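Long-range contacts in uncharacterized protein (PDB 3X0T), which is PirA, a jelly-roll protein of the plasmid-borne toxin of a marine Vibrio, and probably contributes to pore formation as part of that toxin: residues A[23-28]-A[93-98]; A[41-46]-A[104-109]; A[48-53]-A[73-78]; A[67-72]-A[83-88]. All blocks are in the same frame, centred on the assembly; numbering follows the deposited sequence.

How the interactions relate
The four contacts lie in and around two facing four-stranded antiparallel sheets. Interaction 1 joins two strands of one sheet and interaction 2 two strands of the other; their centres lie about 11 Å apart, and the layers meet between them where Ile94 CD1 reaches Val41 CG1 (3.7 Å) and Val96 CG2 reaches Ile43 CD1 (3.9 Å). Interaction 3 extends the sheet of interaction 1 through the hairpin of strands 51-58 and 67-74, with Ile97 N 2.7 Å from Thr52 O, and is tied to interaction 2 through Asn45. Interaction 4 uses the same strand 67-74, its centre about 19 Å from that of interaction 3, and fastens a loop to the sheet's margin.

Interaction 1 (A[23-28]-A[93-98]); sequences VTEVDS and RIVVIN
Backbone hydrogen bonds set the register between the antiparallel strands 23-28 and 93-98. Thr24 and Val96 form a hydrogen-bonded pair: Thr24 N donates to Val96 O and Val96 N to Thr24 O, both at 2.9 Å and nearly straight. Farther along, Ile94 O receives Val26 N at 2.9 Å and, weakly, Asp27 N, while Ile94 N returns a bond to Asp27 O from well above the carbonyl plane. Two residues thus face one, a classic beta bulge, which shifts the register by one residue between Glu25 and Asp27.

The strands belong to one sheet of the jelly roll, 22-30 at its margin and 91-98 inside. Val23, Glu25, Val95 and Arg93 share one mixed face, while Ile94 and Val96 turn toward the facing sheet. On the mixed face the arginine chain runs extended from CG to NE, and its NH1 meets Glu25 OE2 in a 2.9 Å salt bridge. The oxygen lies in the guanidinium plane, but the carboxylate is turned 82° against it, and Arg93 NH1 meets Glu25 OE2 from above the carboxylate plane. Val95 CG1 sits 3.5 Å above the centre of one guanidinium face; Gln56 and a cation-pi contact with Trp66 also hold the arginine.

Apolar packing completes the contact. Val23 CG1, anti to its backbone N (chi1 178°), lies against Val95 CB at 3.8 Å. Toward the other sheet, Val26 CG2 meets Ile94 CG2 at 3.6 Å, and the Val26 and Val96 side chains cross obliquely, CG1 against CG2; the beta-branched Ile94, Val95 and Val96 suit their extended backbone. The polar ends of Thr24 and Asp27 turn to Thr16 and Arg39.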
# COMPACT_ATOMS: atom_id res chain seq x y z
N VAL A 23 -5.31 7.54 -8.16
CA VAL A 23 -4.69 6.31 -7.65
C VAL A 23 -3.21 6.58 -7.54
O VAL A 23 -2.59 7.00 -8.53
CB VAL A 23 -4.96 5.10 -8.62
CG1 VAL A 23 -4.26 3.86 -8.07
CG2 VAL A 23 -6.45 4.87 -8.79
N THR A 24 -2.61 6.38 -6.41
CA THR A 24 -1.18 6.56 -6.23
C THR A 24 -0.59 5.22 -5.79
O THR A 24 -1.02 4.63 -4.81
CB THR A 24 -0.86 7.64 -5.17
OG1 THR A 24 -1.40 8.83 -5.70
CG2 THR A 24 0.68 7.76 -4.97
N GLU A 25 0.42 4.74 -6.54
CA GLU A 25 1.17 3.52 -6.17
C GLU A 25 2.16 3.84 -5.10
O GLU A 25 3.03 4.70 -5.30
CB GLU A 25 2.01 2.92 -7.29
CG GLU A 25 1.15 2.40 -8.34
CD GLU A 25 1.96 1.69 -9.41
OE1 GLU A 25 3.01 2.25 -9.87
OE2 GLU A 25 1.49 0.75 -9.88
N VAL A 26 2.09 3.18 -3.95
CA VAL A 26 3.00 3.48 -2.84
C VAL A 26 3.99 2.36 -2.55
O VAL A 26 4.94 2.56 -1.83
CB VAL A 26 2.25 3.90 -1.57
CG1 VAL A 26 1.37 5.13 -1.88
CG2 VAL A 26 1.42 2.76 -0.99
N ASP A 27 3.78 1.16 -3.14
CA ASP A 27 4.76 0.11 -3.08
C ASP A 27 4.50 -0.79 -4.27
O ASP A 27 3.34 -0.85 -4.74
CB ASP A 27 4.70 -0.72 -1.80
CG ASP A 27 5.96 -1.44 -1.39
OD1 ASP A 27 6.94 -1.37 -2.16
OD2 ASP A 27 5.94 -2.11 -0.34
N SER A 28 5.51 -1.53 -4.72
CA SER A 28 5.35 -2.46 -5.80
C SER A 28 6.45 -3.47 -5.82
O SER A 28 7.59 -3.15 -5.42
CB SER A 28 5.13 -1.85 -7.12
OG SER A 28 6.35 -1.37 -7.51
N ARG A 93 1.27 -4.87 -5.59
CA ARG A 93 1.46 -3.45 -5.34
C ARG A 93 0.50 -3.02 -4.24
O ARG A 93 -0.49 -3.72 -3.96
CB ARG A 93 1.24 -2.61 -6.60
CG ARG A 93 -0.18 -2.57 -7.15
CD ARG A 93 -0.31 -1.60 -8.27
NE ARG A 93 -1.68 -1.57 -8.76
CZ ARG A 93 -2.14 -0.63 -9.59
NH1 ARG A 93 -1.32 0.27 -10.09
NH2 ARG A 93 -3.45 -0.60 -9.83
N ILE A 94 0.76 -1.88 -3.67
CA ILE A 94 -0.14 -1.21 -2.76
C ILE A 94 -0.50 0.11 -3.39
O ILE A 94 0.41 0.88 -3.79
CB ILE A 94 0.48 -1.02 -1.33
CG1 ILE A 94 0.82 -2.38 -0.72
CG2 ILE A 94 -0.47 -0.24 -0.47
CD1 ILE A 94 1.57 -2.31 0.57
N VAL A 95 -1.78 0.41 -3.47
CA VAL A 95 -2.24 1.69 -4.00
C VAL A 95 -3.09 2.40 -2.93
O VAL A 95 -3.72 1.76 -2.11
CB VAL A 95 -3.05 1.54 -5.31
CG1 VAL A 95 -2.18 1.05 -6.44
CG2 VAL A 95 -4.28 0.69 -5.14
N VAL A 96 -3.10 3.71 -3.03
CA VAL A 96 -4.00 4.54 -2.27
C VAL A 96 -4.91 5.24 -3.28
O VAL A 96 -4.42 5.78 -4.29
CB VAL A 96 -3.23 5.57 -1.37
CG1 VAL A 96 -4.23 6.35 -0.53
CG2 VAL A 96 -2.25 4.84 -0.46
N ILE A 97 -6.22 5.16 -3.03
CA ILE A 97 -7.23 5.64 -3.96
C ILE A 97 -8.05 6.72 -3.21
O ILE A 97 -8.47 6.56 -2.07
CB ILE A 97 -8.17 4.47 -4.37
CG1 ILE A 97 -7.35 3.33 -4.96
CG2 ILE A 97 -9.21 4.98 -5.37
CD1 ILE A 97 -8.15 2.06 -5.20
N ASN A 98 -8.23 7.83 -3.95
CA ASN A 98 -8.97 8.97 -3.39
C ASN A 98 -10.21 9.17 -4.22
O ASN A 98 -10.14 9.69 -5.33
CB ASN A 98 -8.09 10.23 -3.41
CG ASN A 98 -8.78 11.42 -2.80
OD1 ASN A 98 -9.88 11.29 -2.29
ND2 ASN A 98 -8.10 12.56 -2.82

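Interaction 2 (A[41-46]-A[104-109]); sequences VDIENT and GFCTIY
Strands 41-45 and 104-110 run antiparallel side by side in the middle of one jelly-roll sheet, and their inner face is an interlocking apolar surface. Ile108 supplies the main bump. Its CG1 branch is bent (chi2 -69°), so CD1 folds across the strand gap and presses on Ile43 CB at 3.7 Å, while CG2 fits against Val41 CB on the other side. Ile43, with CG1 anti to its backbone N (chi1 175°), reaches the opposite way along the sheet and lays CG1 and CD1 over Cys106 CB and SG. The small cysteine suits this place, taking the isoleucine tip so that Ile43 CD1 lies 4.0 Å from Cys106 SG. Ile53 and Trp15 add to the packing around this apolar row.

The backbone grip comes from two hydrogen-bonded pairs, Asp42 with Tyr109 and Glu44 with Thr107; the straightest bond, Glu44 N to Thr107 O, measures 2.8 Å. Past the strand end, Thr46 N donates to Phe105 O.

On the outer face, Tyr109 lies obliquely across Glu44, whose CB sits at the ring edge, in its plane. The extended glutamate rises beside the ring, the planes of carboxylate and ring 27° apart. A water joins the same carboxylate oxygen to Thr107 OG1, which also bonds Asp14. The phenol oxygen Tyr109 OH donates to Glu44 OE1 at 2.8 Å, nearly along the acceptor's C-O axis.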
# COMPACT_ATOMS: atom_id res chain seq x y z
N VAL A 41 2.49 -2.41 5.41
CA VAL A 41 2.75 -0.97 5.61
C VAL A 41 1.68 -0.47 6.59
O VAL A 41 0.66 -1.09 6.80
CB VAL A 41 2.64 -0.16 4.31
CG1 VAL A 41 3.59 -0.72 3.29
CG2 VAL A 41 1.26 -0.07 3.76
N ASP A 42 2.00 0.70 7.16
CA ASP A 42 0.95 1.47 7.80
C ASP A 42 0.73 2.73 6.98
O ASP A 42 1.64 3.30 6.41
CB ASP A 42 1.31 1.93 9.24
CG ASP A 42 1.85 0.82 10.03
OD1 ASP A 42 1.26 -0.22 10.07
OD2 ASP A 42 2.94 1.05 10.64
N ILE A 43 -0.52 3.17 6.90
CA ILE A 43 -0.85 4.42 6.24
C ILE A 43 -1.42 5.42 7.30
O ILE A 43 -2.34 5.07 8.04
CB ILE A 43 -1.91 4.20 5.14
CG1 ILE A 43 -2.30 5.59 4.54
CG2 ILE A 43 -3.15 3.39 5.55
CD1 ILE A 43 -3.18 5.50 3.30
N GLU A 44 -0.83 6.64 7.30
CA GLU A 44 -1.39 7.74 8.09
C GLU A 44 -2.00 8.72 7.07
O GLU A 44 -1.34 9.24 6.21
CB GLU A 44 -0.22 8.44 8.87
CG GLU A 44 -0.70 9.62 9.64
CD GLU A 44 0.42 10.46 10.23
OE1 GLU A 44 1.64 10.28 9.87
OE2 GLU A 44 0.09 11.40 11.00
N ASN A 45 -3.31 8.95 7.26
CA ASN A 45 -4.00 9.90 6.40
C ASN A 45 -3.83 11.31 6.94
O ASN A 45 -4.31 11.57 8.07
CB ASN A 45 -5.45 9.49 6.37
CG ASN A 45 -6.29 10.39 5.45
OD1 ASN A 45 -5.85 11.47 5.04
ND2 ASN A 45 -7.48 9.90 5.11
N THR A 46 -3.11 12.17 6.23
CA THR A 46 -2.76 13.51 6.72
C THR A 46 -3.57 14.60 5.96
O THR A 46 -3.25 15.79 6.09
CB THR A 46 -1.29 13.77 6.62
OG1 THR A 46 -0.96 13.82 5.22
CG2 THR A 46 -0.46 12.75 7.36
N GLY A 104 -5.84 14.38 -1.62
CA GLY A 104 -5.46 13.33 -0.65
C GLY A 104 -3.98 13.46 -0.32
O GLY A 104 -3.13 13.75 -1.14
N PHE A 105 -3.73 13.18 0.96
CA PHE A 105 -2.31 13.23 1.44
C PHE A 105 -2.17 12.10 2.42
O PHE A 105 -3.01 11.86 3.29
CB PHE A 105 -1.98 14.57 2.16
CG PHE A 105 -2.10 15.75 1.26
CD1 PHE A 105 -3.35 16.41 1.13
CD2 PHE A 105 -0.99 16.18 0.52
CE1 PHE A 105 -3.44 17.54 0.27
CE2 PHE A 105 -1.17 17.28 -0.36
CZ PHE A 105 -2.38 17.93 -0.46
N CYS A 106 -1.03 11.39 2.38
CA CYS A 106 -0.77 10.37 3.38
C CYS A 106 0.74 10.18 3.50
O CYS A 106 1.54 10.58 2.66
CB CYS A 106 -1.44 9.05 3.03
SG CYS A 106 -0.89 8.23 1.54
N THR A 107 1.10 9.54 4.64
CA THR A 107 2.47 9.02 4.82
C THR A 107 2.31 7.47 4.96
O THR A 107 1.43 6.97 5.68
CB THR A 107 3.10 9.63 6.08
OG1 THR A 107 3.19 11.06 5.90
CG2 THR A 107 4.51 9.02 6.29
N ILE A 108 3.22 6.78 4.27
CA ILE A 108 3.26 5.32 4.34
C ILE A 108 4.56 4.97 5.14
O ILE A 108 5.61 5.50 4.83
CB ILE A 108 3.27 4.73 2.91
CG1 ILE A 108 2.01 5.12 2.15
CG2 ILE A 108 3.39 3.18 3.02
CD1 ILE A 108 0.75 4.49 2.63
N TYR A 109 4.39 4.01 6.06
CA TYR A 109 5.49 3.49 6.89
C TYR A 109 5.66 2.03 6.44
O TYR A 109 4.73 1.23 6.53
CB TYR A 109 5.13 3.61 8.35
CG TYR A 109 4.87 5.05 8.71
CD1 TYR A 109 5.91 5.86 9.09
CD2 TYR A 109 3.58 5.55 8.68
CE1 TYR A 109 5.69 7.19 9.41
CE2 TYR A 109 3.32 6.91 9.03
CZ TYR A 109 4.40 7.71 9.39
OH TYR A 109 4.20 9.06 9.75
O HOH W 1 3.09 12.29 8.59
O HOH W 2 -6.15 12.62 2.50
O HOH W 3 1.66 13.17 4.70

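Interaction 3 (A[48-53]-A[73-78])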
# COMPACT_ATOMS: atom_id res chain seq x y z
N ARG A 48 -7.71 15.87 4.52
CA ARG A 48 -9.01 16.24 5.16
C ARG A 48 -10.10 15.23 4.89
O ARG A 48 -11.11 15.27 5.59
CB ARG A 48 -9.47 17.65 4.69
CG ARG A 48 -8.44 18.73 4.99
CD ARG A 48 -9.05 20.09 4.82
NE ARG A 48 -9.91 20.49 5.97
CZ ARG A 48 -11.24 20.54 5.95
NH1 ARG A 48 -11.93 20.19 4.84
NH2 ARG A 48 -11.81 20.92 7.06
N GLY A 49 -9.94 14.35 3.91
CA GLY A 49 -10.98 13.40 3.57
C GLY A 49 -10.44 11.98 3.62
O GLY A 49 -9.27 11.74 3.78
N GLU A 50 -11.35 11.05 3.41
CA GLU A 50 -10.98 9.61 3.54
C GLU A 50 -10.20 9.13 2.29
O GLU A 50 -10.33 9.66 1.18
CB GLU A 50 -12.21 8.73 3.69
CG GLU A 50 -13.10 8.63 2.52
CD GLU A 50 -14.44 7.97 2.76
OE1 GLU A 50 -14.84 7.59 3.87
OE2 GLU A 50 -15.19 7.94 1.75
N LEU A 51 -9.46 8.05 2.46
CA LEU A 51 -8.70 7.36 1.40
C LEU A 51 -8.98 5.88 1.51
O LEU A 51 -9.11 5.34 2.61
CB LEU A 51 -7.20 7.62 1.62
CG LEU A 51 -6.74 9.09 1.52
CD1 LEU A 51 -5.32 9.26 2.01
CD2 LEU A 51 -6.97 9.64 0.17
N THR A 52 -8.93 5.19 0.35
CA THR A 52 -8.90 3.71 0.37
C THR A 52 -7.47 3.21 0.13
O THR A 52 -6.80 3.75 -0.76
CB THR A 52 -9.81 3.17 -0.70
OG1 THR A 52 -11.16 3.53 -0.33
CG2 THR A 52 -9.74 1.65 -0.80
N ILE A 53 -7.01 2.24 0.90
CA ILE A 53 -5.76 1.57 0.60
C ILE A 53 -6.07 0.17 0.14
O ILE A 53 -6.94 -0.52 0.73
CB ILE A 53 -4.79 1.62 1.79
CG1 ILE A 53 -3.39 1.15 1.35
CG2 ILE A 53 -5.30 0.89 3.03
CD1 ILE A 53 -2.31 1.43 2.38
N VAL A 73 -10.75 1.42 4.18
CA VAL A 73 -10.96 2.88 4.12
C VAL A 73 -10.36 3.49 5.34
O VAL A 73 -10.66 3.05 6.49
CB VAL A 73 -12.40 3.27 3.95
CG1 VAL A 73 -12.57 4.78 3.98
CG2 VAL A 73 -12.98 2.67 2.69
N VAL A 74 -9.57 4.54 5.21
CA VAL A 74 -8.88 5.24 6.26
C VAL A 74 -9.36 6.68 6.35
O VAL A 74 -9.23 7.42 5.39
CB VAL A 74 -7.34 5.20 6.02
CG1 VAL A 74 -6.61 5.79 7.19
CG2 VAL A 74 -6.87 3.74 5.73
N GLN A 75 -9.94 7.09 7.48
CA GLN A 75 -10.44 8.48 7.65
C GLN A 75 -9.30 9.47 7.95
O GLN A 75 -8.20 9.06 8.27
CB GLN A 75 -11.46 8.55 8.76
CG GLN A 75 -12.60 7.58 8.57
CD GLN A 75 -13.40 7.97 7.33
OE1 GLN A 75 -13.69 9.18 7.03
NE2 GLN A 75 -13.73 6.99 6.51
N ARG A 76 -9.64 10.78 7.91
CA ARG A 76 -8.57 11.80 8.14
C ARG A 76 -7.96 11.54 9.49
O ARG A 76 -8.72 11.18 10.41
CB ARG A 76 -9.13 13.28 7.92
CG ARG A 76 -10.09 13.74 9.01
CD ARG A 76 -10.34 15.22 8.95
NE ARG A 76 -9.12 15.93 9.36
CZ ARG A 76 -8.80 17.21 9.24
NH1 ARG A 76 -9.72 18.04 8.75
NH2 ARG A 76 -7.61 17.62 9.70
N ASP A 77 -6.66 11.80 9.57
CA ASP A 77 -5.89 11.72 10.80
C ASP A 77 -5.71 10.26 11.30
O ASP A 77 -5.02 10.10 12.33
CB ASP A 77 -6.44 12.56 11.95
CG ASP A 77 -6.93 13.94 11.57
OD1 ASP A 77 -6.34 14.70 10.79
OD2 ASP A 77 -7.97 14.30 12.10
N GLU A 78 -6.32 9.25 10.71
CA GLU A 78 -6.16 7.90 11.22
C GLU A 78 -4.91 7.26 10.65
O GLU A 78 -4.47 7.59 9.53
CB GLU A 78 -7.32 6.98 10.78
CG GLU A 78 -8.70 7.30 11.38
CD GLU A 78 -9.79 6.26 10.93
OE1 GLU A 78 -9.71 5.48 9.89
OE2 GLU A 78 -10.73 6.37 11.74
O HOH W 4 -15.57 10.35 5.59
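Glu50 OE1 accepts a hydrogen bond from Gln75 NE2 at 2.9 Å, nearly straight (170°). The oxygen offers its anti lone pair and lies close to the amide plane, although carboxylate and amide are turned 70° against each other. Gln75 reaches it by bending at chi2 (-66°), alongside the extended glutamate. An amide suits this place because it donates with NE2 and accepts with OE1: water 4 donates to Gln75 OE1 and, weakly, to Glu50 OE1. Next to this bond, the main chains of Leu51 and Val74 form an antiparallel hydrogen-bonded pair, with Val74 N to Leu51 O at 2.8 Å and Leu51 N to Val74 O at 3.0 Å.

These bonds close the open end of the beta hairpin formed by strands 51-58 and 67-74 at the margin of one jelly-roll sheet. There the second strand leaves through a type II turn, Gln75 to Glu78, in which Glu78 N bonds Gln75 O and the carboxylate of Glu78 takes Gln75 N. Asn45 of the facing sheet binds the carbonyls of both Gly49 and Val74, bridging the layers.

Farther out, the two arginines lie side by side, pointing the same way, with Arg48 NE and Arg76 NH1 3.7 Å apart. Such like charges should repel, but Arg76 has a long, weak salt bridge to Asp77 that probably eases this. Arg76 CD packs on Arg48 O at 3.4 Å, and Arg48 CA stands over one face of the Arg76 guanidinium, toward its rim.

Beta-branched Val73 suits the extended strand and spreads its methyls: CG1 rests on Glu50 OE1 and CG2 on Thr52 OG1, each at 3.6 Å. On the inner face Ile53 CG2 meets Val74 CG2 more loosely, at 4.2 Å, beside Ile43.

Interaction 4 (A[67-72]-A[83-88]); sequences KVAKSH and QRPDNA
Lys70 leaves its strand with CG anti to the carbonyl carbon (chi1 -64°), and every later torsion is anti, so the chain stretches straight across to the loop 83-88 and sets its ammonium beside the backbone of Gln83. The loop's extended backbone at Gln83 presents its carbonyl to the lysine, whereas the Gln83 side chain, with CG anti to the backbone N (chi1 179°), carries its amide off to His81.

Lys70 NZ donates to Gln83 O at 2.7 Å. It comes from above the carbonyl plane, 37° out of it, and the methylene atoms Lys70 CD and CE also lie 3.4 Å from this Gln83 O. Two waters widen the grip: water 5 accepts from Lys70 NZ at 2.7 Å and donates to Arg84 O, while water 6 takes a weak bond from Lys70 NZ and one from Gln83 N. A long, flexible amine suits this place because it can span the distance and serve several acceptors.

Alongside, Ala69 CB touches Pro85 CG, 4.0 Å away. Ala69 and Lys70 both face Tyr55 in a classic beta bulge, where the strand turns a corner; Pro85 also packs on Tyr55, so its ring bridges the alanine and the sheet. The contact thus pins the loop between strands 79-82 and 91-98 of the jelly roll to the marginal strand 67-74.

In the conformer given, Asp86 OD1 is 6.8 Å from Lys70 NZ, too far for a salt bridge. The ammonium charge is probably met here by carbonyl and water dipoles, an arrangement consistent with a lysine that stays protonated at the protein surface.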
# COMPACT_ATOMS: atom_id res chain seq x y z
N LYS A 67 -5.66 -7.45 -9.50
CA LYS A 67 -6.76 -7.97 -8.70
C LYS A 67 -6.62 -7.49 -7.28
O LYS A 67 -5.50 -7.25 -6.82
CB LYS A 67 -6.74 -9.52 -8.69
CG LYS A 67 -6.95 -10.17 -10.03
CD LYS A 67 -5.54 -10.59 -10.62
CE LYS A 67 -5.63 -11.46 -11.89
NZ LYS A 67 -6.23 -10.77 -13.05
N VAL A 68 -7.71 -7.31 -6.56
CA VAL A 68 -7.71 -6.83 -5.22
C VAL A 68 -7.66 -7.98 -4.19
O VAL A 68 -8.57 -8.81 -4.18
CB VAL A 68 -8.91 -5.90 -4.95
CG1 VAL A 68 -8.87 -5.40 -3.48
CG2 VAL A 68 -9.00 -4.80 -5.96
N ALA A 69 -6.61 -8.02 -3.40
CA ALA A 69 -6.51 -8.99 -2.29
C ALA A 69 -7.04 -8.40 -1.00
O ALA A 69 -7.59 -9.17 -0.18
CB ALA A 69 -5.07 -9.45 -2.08
N LYS A 70 -6.83 -7.12 -0.72
CA LYS A 70 -7.27 -6.46 0.53
C LYS A 70 -7.63 -5.04 0.21
O LYS A 70 -7.01 -4.41 -0.66
CB LYS A 70 -6.19 -6.49 1.60
CG LYS A 70 -5.78 -7.87 2.11
CD LYS A 70 -4.94 -7.82 3.40
CE LYS A 70 -4.69 -9.16 4.02
NZ LYS A 70 -4.06 -8.90 5.36
N SER A 71 -8.61 -4.50 0.94
CA SER A 71 -9.00 -3.12 0.78
C SER A 71 -9.48 -2.54 2.11
O SER A 71 -10.14 -3.29 2.86
CB SER A 71 -10.11 -3.02 -0.27
OG SER A 71 -10.43 -1.69 -0.62
N HIS A 72 -9.21 -1.31 2.43
CA HIS A 72 -9.69 -0.73 3.68
C HIS A 72 -9.76 0.80 3.51
O HIS A 72 -8.93 1.40 2.84
CB HIS A 72 -8.69 -1.05 4.81
CG HIS A 72 -9.17 -0.64 6.14
ND1 HIS A 72 -9.98 -1.43 6.92
CD2 HIS A 72 -8.96 0.50 6.83
CE1 HIS A 72 -10.28 -0.77 8.03
NE2 HIS A 72 -9.63 0.37 8.02
N GLN A 83 -1.67 -5.39 6.64
CA GLN A 83 -0.77 -6.56 6.67
C GLN A 83 -0.77 -7.23 5.28
O GLN A 83 -1.83 -7.47 4.71
CB GLN A 83 -1.33 -7.51 7.77
CG GLN A 83 -0.53 -8.80 7.92
CD GLN A 83 0.90 -8.57 8.50
OE1 GLN A 83 1.21 -7.56 9.13
NE2 GLN A 83 1.73 -9.58 8.27
N ARG A 84 0.41 -7.61 4.83
CA ARG A 84 0.48 -8.26 3.54
C ARG A 84 -0.28 -9.58 3.55
O ARG A 84 -0.35 -10.24 4.59
CB ARG A 84 1.92 -8.55 3.20
CG ARG A 84 2.52 -9.58 4.13
CD ARG A 84 3.97 -9.76 3.80
NE ARG A 84 4.58 -10.75 4.72
CZ ARG A 84 5.89 -10.87 4.95
NH1 ARG A 84 6.70 -10.05 4.38
NH2 ARG A 84 6.37 -11.85 5.74
N PRO A 85 -0.85 -10.05 2.43
CA PRO A 85 -1.38 -11.42 2.38
C PRO A 85 -0.30 -12.42 2.75
O PRO A 85 0.88 -12.23 2.49
CB PRO A 85 -1.81 -11.56 0.91
CG PRO A 85 -2.08 -10.14 0.46
CD PRO A 85 -0.97 -9.34 1.14
N ASP A 86 -0.69 -13.57 3.29
CA ASP A 86 0.32 -14.59 3.62
C ASP A 86 0.83 -15.34 2.38
O ASP A 86 1.93 -15.95 2.46
CB ASP A 86 -0.34 -15.67 4.53
CG ASP A 86 -0.70 -15.25 5.90
OD1 ASP A 86 -0.10 -14.27 6.43
OD2 ASP A 86 -1.56 -15.93 6.51
N ASN A 87 0.19 -15.23 1.23
CA ASN A 87 0.57 -15.98 0.03
C ASN A 87 1.51 -15.09 -0.86
O ASN A 87 1.58 -13.87 -0.73
CB ASN A 87 -0.64 -16.57 -0.75
CG ASN A 87 -1.71 -15.51 -1.09
OD1 ASN A 87 -2.26 -14.83 -0.19
ND2 ASN A 87 -2.09 -15.55 -2.40
N ALA A 88 2.21 -15.78 -1.79
CA ALA A 88 3.26 -15.23 -2.62
C ALA A 88 2.71 -14.88 -4.00
O ALA A 88 1.81 -15.60 -4.52
CB ALA A 88 4.39 -16.26 -2.74
O HOH W 5 -2.74 -11.24 5.83
O HOH W 6 -4.62 -5.94 7.07